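Local atomic coordinates of amidase, hydantoinase/carbamoylase family (Paraburkholderia phymatum, PDB entry 6C0D), a protein that probably hydrolyses N-carbamoyl-L-amino acids, as a zinc-binding, homodimeric amidase of the peptidase M20 family. Residues Y192-I197 against S366-V371; T214-I219 against V336-A341. All coordinates share one frame; numbering follows the deposited sequence.

Contact 1 of 2, residues Y192-I197 against S366-V371. With ZN (zinc ion), chain B.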
loop_
_atom_site.group_PDB
_atom_site.type_symbol
_atom_site.label_atom_id
_atom_site.label_comp_id
_atom_site.label_asym_id
_atom_site.label_seq_id
_atom_site.Cartn_x
_atom_site.Cartn_y
_atom_site.Cartn_z
ATOM N N TYR A 192 1.264 -25.307 -35.524
ATOM C CA TYR A 192 2.248 -24.480 -34.827
ATOM C C TYR A 192 2.643 -25.172 -33.525
ATOM O O TYR A 192 1.769 -25.619 -32.777
ATOM C CB TYR A 192 1.671 -23.080 -34.535
ATOM C CG TYR A 192 2.557 -22.200 -33.670
ATOM C CD1 TYR A 192 2.196 -21.879 -32.365
ATOM C CD2 TYR A 192 3.749 -21.690 -34.167
ATOM C CE1 TYR A 192 3.017 -21.062 -31.570
ATOM C CE2 TYR A 192 4.582 -20.900 -33.387
ATOM C CZ TYR A 192 4.197 -20.581 -32.089
ATOM O OH TYR A 192 5.005 -19.766 -31.335
ATOM N N LEU A 193 3.950 -25.271 -33.256
ATOM C CA LEU A 193 4.453 -25.839 -32.003
ATOM C C LEU A 193 5.319 -24.796 -31.300
ATOM O O LEU A 193 6.272 -24.286 -31.900
ATOM C CB LEU A 193 5.275 -27.104 -32.293
ATOM C CG LEU A 193 6.233 -27.627 -31.200
ATOM C CD1 LEU A 193 5.502 -27.976 -29.905
ATOM C CD2 LEU A 193 7.035 -28.822 -31.733
ATOM N N GLU A 194 4.998 -24.475 -30.043
ATOM C CA GLU A 194 5.825 -23.553 -29.253
ATOM C C GLU A 194 6.386 -24.246 -28.018
ATOM O O GLU A 194 5.680 -24.382 -27.002
ATOM C CB GLU A 194 5.034 -22.302 -28.835
ATOM C CG GLU A 194 5.946 -21.327 -28.048
ATOM C CD GLU A 194 5.403 -19.909 -27.967
ATOM O OE1 GLU A 194 4.344 -19.621 -28.570
ATOM O OE2 GLU A 194 6.062 -19.080 -27.298
ATOM N N PRO A 195 7.655 -24.655 -28.019
ATOM C CA PRO A 195 8.275 -25.108 -26.764
ATOM C C PRO A 195 8.554 -23.905 -25.876
ATOM O O PRO A 195 8.854 -22.816 -26.364
ATOM C CB PRO A 195 9.592 -25.759 -27.222
ATOM C CG PRO A 195 9.479 -25.875 -28.779
ATOM C CD PRO A 195 8.597 -24.705 -29.149
ATOM N N HIS A 196 8.462 -24.102 -24.561
ATOM C CA HIS A 196 8.713 -22.992 -23.635
ATOM C C HIS A 196 9.136 -23.551 -22.278
ATOM O O HIS A 196 8.726 -24.649 -21.902
ATOM C CB HIS A 196 7.434 -22.136 -23.503
ATOM C CG HIS A 196 7.670 -20.720 -23.067
ATOM N ND1 HIS A 196 7.954 -20.380 -21.763
ATOM C CD2 HIS A 196 7.617 -19.554 -23.756
ATOM C CE1 HIS A 196 8.095 -19.069 -21.668
ATOM N NE2 HIS A 196 7.900 -18.546 -22.864
ATOM N N ILE A 197 9.927 -22.775 -21.515
ATOM C CA ILE A 197 10.212 -23.167 -20.143
ATOM C C ILE A 197 8.987 -22.896 -19.276
ATOM O O ILE A 197 8.111 -22.094 -19.617
ATOM C CB ILE A 197 11.433 -22.416 -19.576
ATOM C CG1 ILE A 197 11.141 -20.906 -19.576
ATOM C CG2 ILE A 197 12.682 -22.736 -20.352
ATOM C CD1 ILE A 197 12.004 -20.113 -18.602
ATOM N N SER A 366 0.585 -16.383 -20.375
ATOM C CA SER A 366 0.228 -16.143 -21.765
ATOM C C SER A 366 1.448 -16.303 -22.673
ATOM O O SER A 366 2.594 -16.154 -22.248
ATOM C CB SER A 366 -0.386 -14.748 -21.929
ATOM O OG SER A 366 0.458 -13.732 -21.430
ATOM N N HIS A 367 1.183 -16.611 -23.941
ATOM C CA HIS A 367 2.219 -16.908 -24.931
ATOM C C HIS A 367 1.689 -16.559 -26.312
ATOM O O HIS A 367 0.482 -16.459 -26.515
ATOM C CB HIS A 367 2.622 -18.391 -24.947
ATOM C CG HIS A 367 3.084 -18.904 -23.620
ATOM N ND1 HIS A 367 4.317 -18.583 -23.097
ATOM C CD2 HIS A 367 2.476 -19.699 -22.705
ATOM C CE1 HIS A 367 4.449 -19.154 -21.911
ATOM N NE2 HIS A 367 3.352 -19.844 -21.653
ATOM N N ASP A 368 2.610 -16.391 -27.266
ATOM C CA ASP A 368 2.207 -16.214 -28.662
ATOM C C ASP A 368 1.262 -17.319 -29.129
ATOM O O ASP A 368 0.395 -17.076 -29.975
ATOM C CB ASP A 368 3.437 -16.183 -29.570
ATOM C CG ASP A 368 4.239 -14.907 -29.404
ATOM O OD1 ASP A 368 3.662 -13.824 -29.598
ATOM O OD2 ASP A 368 5.436 -15.000 -29.058
ATOM N N ALA A 369 1.409 -18.531 -28.591
ATOM C CA ALA A 369 0.552 -19.638 -29.012
ATOM C C ALA A 369 -0.925 -19.341 -28.778
ATOM O O ALA A 369 -1.784 -19.885 -29.480
ATOM C CB ALA A 369 0.939 -20.921 -28.270
ATOM N N GLN A 370 -1.252 -18.508 -27.785
ATOM C CA GLN A 370 -2.664 -18.220 -27.564
ATOM C C GLN A 370 -3.248 -17.401 -28.712
ATOM O O GLN A 370 -4.455 -17.483 -28.980
ATOM C CB GLN A 370 -2.864 -17.492 -26.230
ATOM C CG GLN A 370 -2.614 -16.022 -26.277
ATOM C CD GLN A 370 -2.560 -15.426 -24.890
ATOM O OE1 GLN A 370 -2.182 -16.108 -23.945
ATOM N NE2 GLN A 370 -2.937 -14.155 -24.762
ATOM N N VAL A 371 -2.420 -16.592 -29.374
ATOM C CA VAL A 371 -2.864 -15.834 -30.543
ATOM C C VAL A 371 -2.955 -16.748 -31.764
ATOM O O VAL A 371 -3.938 -16.720 -32.517
ATOM C CB VAL A 371 -1.906 -14.654 -30.794
ATOM C CG1 VAL A 371 -2.176 -13.983 -32.156
ATOM C CG2 VAL A 371 -2.002 -13.630 -29.651
HETATM ZN ZN ZN B . 7.958 -16.415 -23.156
HETATM O O HOH W 1 5.457 -16.653 -26.920
HETATM O O HOH W 2 5.962 -16.776 -24.142
HETATM O O HOH W 3 7.029 -15.203 -21.702
#

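Contact 2 of 2, residues T214-I219 against V336-A341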
loop_
_atom_site.group_PDB
_atom_site.type_symbol
_atom_site.label_atom_id
_atom_site.label_comp_id
_atom_site.label_asym_id
_atom_site.label_seq_id
_atom_site.Cartn_x
_atom_site.Cartn_y
_atom_site.Cartn_z
ATOM N N THR A 214 -2.370 -28.366 -22.052
ATOM C CA THR A 214 -3.768 -28.596 -22.435
ATOM C C THR A 214 -4.423 -27.318 -22.938
ATOM O O THR A 214 -5.080 -27.305 -23.992
ATOM C CB THR A 214 -4.543 -29.116 -21.222
ATOM O OG1 THR A 214 -4.306 -28.223 -20.120
ATOM C CG2 THR A 214 -4.058 -30.510 -20.852
ATOM N N THR A 215 -4.279 -26.246 -22.164
ATOM C CA THR A 215 -5.038 -25.015 -22.335
ATOM C C THR A 215 -4.189 -23.884 -21.786
ATOM O O THR A 215 -3.531 -24.052 -20.753
ATOM C CB THR A 215 -6.358 -25.069 -21.548
ATOM O OG1 THR A 215 -7.108 -26.218 -21.937
ATOM C CG2 THR A 215 -7.198 -23.813 -21.786
ATOM N N ILE A 216 -4.204 -22.746 -22.467
ATOM C CA ILE A 216 -3.656 -21.508 -21.920
ATOM C C ILE A 216 -4.773 -20.797 -21.156
ATOM O O ILE A 216 -5.848 -20.548 -21.712
ATOM C CB ILE A 216 -3.080 -20.632 -23.041
ATOM C CG1 ILE A 216 -1.928 -21.389 -23.727
ATOM C CG2 ILE A 216 -2.614 -19.279 -22.506
ATOM C CD1 ILE A 216 -1.385 -20.670 -24.966
ATOM N N VAL A 217 -4.540 -20.500 -19.872
ATOM C CA VAL A 217 -5.647 -20.079 -19.004
ATOM C C VAL A 217 -6.179 -18.724 -19.453
ATOM O O VAL A 217 -5.457 -17.901 -20.031
ATOM C CB VAL A 217 -5.212 -20.015 -17.524
ATOM C CG1 VAL A 217 -4.853 -21.423 -16.996
ATOM C CG2 VAL A 217 -4.043 -19.046 -17.378
ATOM N N GLY A 218 -7.480 -18.508 -19.225
ATOM C CA GLY A 218 -8.028 -17.172 -19.325
ATOM C C GLY A 218 -7.700 -16.355 -18.083
ATOM O O GLY A 218 -7.286 -16.903 -17.058
ATOM N N ILE A 219 -7.873 -15.035 -18.186
ATOM C CA ILE A 219 -7.462 -14.097 -17.130
ATOM C C ILE A 219 -8.556 -13.058 -16.895
ATOM O O ILE A 219 -9.192 -12.583 -17.845
ATOM C CB ILE A 219 -6.135 -13.389 -17.492
ATOM C CG1 ILE A 219 -5.039 -14.433 -17.803
ATOM C CG2 ILE A 219 -5.662 -12.499 -16.313
ATOM C CD1 ILE A 219 -3.764 -13.859 -18.417
ATOM N N VAL A 336 -7.728 -20.642 -23.974
ATOM C CA VAL A 336 -7.456 -21.019 -25.362
ATOM C C VAL A 336 -6.921 -22.443 -25.333
ATOM O O VAL A 336 -5.838 -22.690 -24.788
ATOM C CB VAL A 336 -6.467 -20.064 -26.052
ATOM C CG1 VAL A 336 -6.097 -20.608 -27.447
ATOM C CG2 VAL A 336 -7.080 -18.657 -26.203
ATOM N N THR A 337 -7.679 -23.386 -25.896
ATOM C CA THR A 337 -7.242 -24.779 -25.840
ATOM C C THR A 337 -6.176 -25.045 -26.891
ATOM O O THR A 337 -6.207 -24.483 -27.990
ATOM C CB THR A 337 -8.417 -25.732 -26.065
ATOM O OG1 THR A 337 -8.898 -25.545 -27.392
ATOM C CG2 THR A 337 -9.550 -25.426 -25.101
ATOM N N MET A 338 -5.236 -25.924 -26.554
ATOM C CA MET A 338 -4.288 -26.392 -27.548
ATOM C C MET A 338 -4.918 -27.531 -28.339
ATOM O O MET A 338 -5.765 -28.270 -27.827
ATOM C CB MET A 338 -2.987 -26.854 -26.884
ATOM C CG MET A 338 -2.291 -25.742 -26.058
ATOM S SD MET A 338 -1.613 -24.407 -27.044
ATOM C CE MET A 338 -2.980 -23.184 -27.062
ATOM N N ASP A 339 -4.507 -27.658 -29.601
ATOM C CA ASP A 339 -5.135 -28.634 -30.496
ATOM C C ASP A 339 -5.027 -30.042 -29.919
ATOM O O ASP A 339 -3.943 -30.469 -29.519
ATOM C CB ASP A 339 -4.455 -28.589 -31.867
ATOM C CG ASP A 339 -5.155 -29.471 -32.875
ATOM O OD1 ASP A 339 -6.129 -28.995 -33.493
ATOM O OD2 ASP A 339 -4.734 -30.641 -33.011
ATOM N N ALA A 340 -6.159 -30.768 -29.870
ATOM C CA ALA A 340 -6.148 -32.074 -29.195
ATOM C C ALA A 340 -5.268 -33.101 -29.915
ATOM O O ALA A 340 -4.559 -33.890 -29.269
ATOM C CB ALA A 340 -7.573 -32.605 -29.068
ATOM N N ALA A 341 -5.312 -33.143 -31.248
ATOM C CA ALA A 341 -4.464 -34.115 -31.943
ATOM C C ALA A 341 -2.977 -33.761 -31.811
ATOM O O ALA A 341 -2.138 -34.656 -31.638
ATOM C CB ALA A 341 -4.897 -34.235 -33.427
#

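Contact 1 of 2, residues Y192-I197 against S366-V371
At the zinc site of this M20-family amidase, the imidazole of H367 turns its edge to one face of the imidazole of H196. They form a tilted edge-to-face pair with planes at 57° and ring centroids 4.3 Å apart. H367 CE1 stands 3.5 Å above the centre of the H196 ring. H196 is fixed at both nitrogens. Its NE2 binds the zinc ion at 2.2 Å, while its ND1 donates to the carbonyl O of I197 in a nearly straight bond (176° at the hydrogen) that lies in the ring plane and uses a lone pair of the oxygen. H367 reaches the metal indirectly: its ND1 lies 2.7 Å from water 2, which sits in the plane of that ring and binds the zinc at 2.3 Å. H89, D100 and water 3 complete the coordination.

Every second residue of strand 189-198 here, Y192, E194 and H196, turns its CB toward 366-371. E194 is extended, with CG anti to the backbone N (chi1 -178°), which carries its carboxylate to D368 and A369. There Y192 OH donates to E194 OE1 over 2.8 Å, arriving from above the carboxylate plane, and accepts from W131 NE1. Water 1 bridges two carboxylates by donating to E194 OE2 at 2.5 Å and to D368 OD2 at 2.7 Å; it accepts from the backbone N of D368 as well. S88 and S144 hold these acids from outside, through E194 OE2 and D368 OD1 respectively. The methyl of A369 packs at the edge of the Y192 ring. H196, H89 and D100 around the zinc are consistent with the first site of the two-metal centre of the M20 family, with H367 in the second shell through water 2.

Contact 2 of 2, residues T214-I219 against V336-A341
I216 CG1, anti to the carbonyl carbon (chi1 -62°), and the M338 chain, bent at chi2 (-69°) and again at chi3, bring M338 CE to 3.6 Å from I216 CD1. This hydrophobic touch sits on a short antiparallel beta pairing, in which the two-residue strand 336-337 lies along one edge of strand 210-227. I216 and V336 form a hydrogen-bonded pair: I216 N donates to V336 O at 2.8 Å, and V336 N returns the bond to I216 O at 2.9 Å. T215 and T337 are the adjacent non-hydrogen-bonded pair, their side chains on the opposite face from I216 and V336 and crossing at a slant, with T337 CG2 4.1 Å from T215 OG1. The pairing runs one bond past the short strand, since M338 N donates to T214 O at 2.9 Å.

The other edge of strand 210-227 is taken by strand 358-363, through backbone bonds of T214 with M361 and of T215 with S363. Beyond M338 the chain turns into helix 340-353, where D339 is the N-cap and its OD2 accepts from the backbone N of L342. V336 O has further neighbours besides I216 N: T215 CA makes a CA-H...O contact with it at 3.5 Å, bent to 133° at the hydrogen, and the methyl T215 CG2 also rests 3.5 Å from V336 O.

Overall arrangement
The centres of contacts 1 and 2 lie 10 Å apart, and the two touch. Along the chain the order is 192-197, 214-219, 336-341, 366-371, so both segments of contact 2 fall between those of contact 1. Strand 378-384 joins them, pairing in parallel with strand 189-198 and antiparallel with strand 210-227. Helix 368-372 of contact 1 packs on contact 2: I216 CG2 is 3.5 Å from Q370 OE1, and I216 CD1 is 4.0 Å from A369 CB. The side chain of I216 is about 10 Å from the zinc ion at the nearest atoms, so contact 2 lies near the metal site without reaching it.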